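Local coordinates for FMN reductase [NAD(P)H] (Bacillus subtilis, PDB 1ZCH) that uses NADH or NADPH to reduce flavin mononucleotide and also reduces nitroaromatic compounds, quinones, chromates and azo dyes, working as a flavin-containing homodimer, at the interface of chains A and B. Coordinates in Å, arbitrary orientation; residue numbers count along the deposited sequence, not the author numbering. Chains: chain A/B, Hypothetical oxidoreductase ycnD.

The interface of chains A and B. Residues chain A 194, 197, 201, 220-221; chain B 85, 88-89, 93.
A:Ile197 reaches from helix 190-212 onto helix 84-94 of the other subunit and divides its two branches among different partners, a worked example of how one beta-branched residue can join several points of a dimer interface. Its longer branch, with CG1 beside the backbone N (chi1 -65°) and the chain extended beyond it, carries the CD1 methyl over the first turns of the B helix. There CD1 lies 3.8 Å from CG2 of B:Ile88 and 4.0 Å from CB of B:Arg85, at the aliphatic root of the arginine, whose backbone O it also meets in van der Waals contact. The shorter branch faces the later part of the helix, where CG2 packs at 3.8 Å against CD1 of B:Leu93, the two side chains meeting at a slant.

One turn earlier on the A helix, A:Thr194 runs aslant over B:Ile88. Its hydroxyl OG1 rests 3.6 Å from CG2 of B:Ile88, a van der Waals contact, so that this methyl is shared with A:Ile197.

Helix 220-228 supplies the other flank: CB of A:Ser221 sits 3.7 Å from CB of B:Ala89 and also touches CD1 of B:Leu93. CH2 of the benzo ring of A:Trp220 comes nearest to B:Arg85, at CB, as a looser contact. Behind this surface A:Asp201 ties the two A helices together at the start of 220-228. OD1 takes the backbone N-H of A:Ser221 through its syn lone pair in a nearly straight bond of 2.8 Å. OD2 binds the serine hydroxyl OG at 2.6 Å, on the syn side but 29° out of the carboxylate plane. Together the two bonds probably fix the carboxylate's rotation and help position the serine for its contact with chain B. The same OD2 of A:Asp201 lies 3.9 Å from CD1 of B:Leu93.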
loop_
_atom_site.group_PDB
_atom_site.type_symbol
_atom_site.label_atom_id
_atom_site.label_comp_id
_atom_site.label_asym_id
_atom_site.label_seq_id
_atom_site.Cartn_x
_atom_site.Cartn_y
_atom_site.Cartn_z
ATOM N N THR A 194 -7.200 -23.613 -6.284
ATOM C CA THR A 194 -6.697 -24.589 -5.332
ATOM C C THR A 194 -5.535 -25.374 -5.944
ATOM O O THR A 194 -4.514 -25.599 -5.291
ATOM C CB THR A 194 -7.813 -25.559 -4.905
ATOM O OG1 THR A 194 -8.855 -24.819 -4.254
ATOM C CG2 THR A 194 -7.270 -26.614 -3.952
ATOM N N ILE A 197 -2.325 -23.473 -5.853
ATOM C CA ILE A 197 -1.765 -23.421 -4.509
ATOM C C ILE A 197 -1.039 -24.725 -4.168
ATOM O O ILE A 197 0.045 -24.708 -3.579
ATOM C CB ILE A 197 -2.866 -23.144 -3.457
ATOM C CG1 ILE A 197 -3.451 -21.744 -3.678
ATOM C CG2 ILE A 197 -2.288 -23.256 -2.049
ATOM C CD1 ILE A 197 -4.618 -21.402 -2.766
ATOM N N ASP A 201 2.859 -25.206 -3.344
ATOM C CA ASP A 201 3.342 -25.855 -2.122
ATOM C C ASP A 201 4.534 -26.771 -2.396
ATOM O O ASP A 201 5.524 -26.749 -1.661
ATOM C CB ASP A 201 2.227 -26.668 -1.445
ATOM C CG ASP A 201 1.405 -25.841 -0.465
ATOM O OD1 ASP A 201 1.912 -24.804 0.018
ATOM O OD2 ASP A 201 0.258 -26.236 -0.158
ATOM N N TRP A 220 4.100 -23.538 1.629
ATOM C CA TRP A 220 3.395 -22.271 1.795
ATOM C C TRP A 220 2.115 -22.369 2.625
ATOM O O TRP A 220 1.973 -21.679 3.631
ATOM C CB TRP A 220 3.072 -21.674 0.423
ATOM C CG TRP A 220 2.479 -20.298 0.480
ATOM C CD1 TRP A 220 3.133 -19.131 0.771
ATOM C CD2 TRP A 220 1.121 -19.940 0.205
ATOM N NE1 TRP A 220 2.264 -18.068 0.686
ATOM C CE2 TRP A 220 1.023 -18.535 0.339
ATOM C CE3 TRP A 220 -0.025 -20.669 -0.144
ATOM C CZ2 TRP A 220 -0.178 -17.844 0.138
ATOM C CZ3 TRP A 220 -1.224 -19.981 -0.345
ATOM C CH2 TRP A 220 -1.287 -18.579 -0.205
ATOM N N SER A 221 1.177 -23.219 2.211
ATOM C CA SER A 221 -0.073 -23.340 2.955
ATOM C C SER A 221 0.166 -23.698 4.426
ATOM O O SER A 221 -0.564 -23.236 5.306
ATOM C CB SER A 221 -0.998 -24.375 2.298
ATOM O OG SER A 221 -0.423 -25.668 2.307
ATOM N N ARG B 85 -7.364 -17.165 -0.865
ATOM C CA ARG B 85 -6.315 -18.162 -1.043
ATOM C C ARG B 85 -5.901 -18.661 0.346
ATOM O O ARG B 85 -5.548 -19.827 0.515
ATOM C CB ARG B 85 -5.113 -17.570 -1.790
ATOM C CG ARG B 85 -5.336 -17.423 -3.300
ATOM C CD ARG B 85 -4.043 -17.006 -4.011
ATOM N NE ARG B 85 -3.632 -15.672 -3.590
ATOM C CZ ARG B 85 -3.974 -14.553 -4.217
ATOM N NH1 ARG B 85 -4.723 -14.605 -5.312
ATOM N NH2 ARG B 85 -3.599 -13.379 -3.727
ATOM N N ILE B 88 -8.457 -21.185 1.468
ATOM C CA ILE B 88 -8.201 -22.479 0.843
ATOM C C ILE B 88 -7.076 -23.198 1.578
ATOM O O ILE B 88 -7.173 -24.392 1.880
ATOM C CB ILE B 88 -7.804 -22.311 -0.635
ATOM C CG1 ILE B 88 -9.001 -21.777 -1.432
ATOM C CG2 ILE B 88 -7.299 -23.642 -1.201
ATOM C CD1 ILE B 88 -8.670 -21.377 -2.860
ATOM N N ALA B 89 -6.008 -22.460 1.868
ATOM C CA ALA B 89 -4.859 -23.025 2.566
ATOM C C ALA B 89 -5.218 -23.571 3.946
ATOM O O ALA B 89 -4.841 -24.688 4.297
ATOM C CB ALA B 89 -3.763 -21.969 2.698
ATOM N N LEU B 93 -6.902 -27.207 2.722
ATOM C CA LEU B 93 -5.680 -28.002 2.699
ATOM C C LEU B 93 -5.176 -28.481 4.058
ATOM O O LEU B 93 -4.364 -29.404 4.125
ATOM C CB LEU B 93 -4.566 -27.225 1.988
ATOM C CG LEU B 93 -4.867 -26.750 0.560
ATOM C CD1 LEU B 93 -3.604 -26.148 -0.057
ATOM C CD2 LEU B 93 -5.357 -27.918 -0.283
#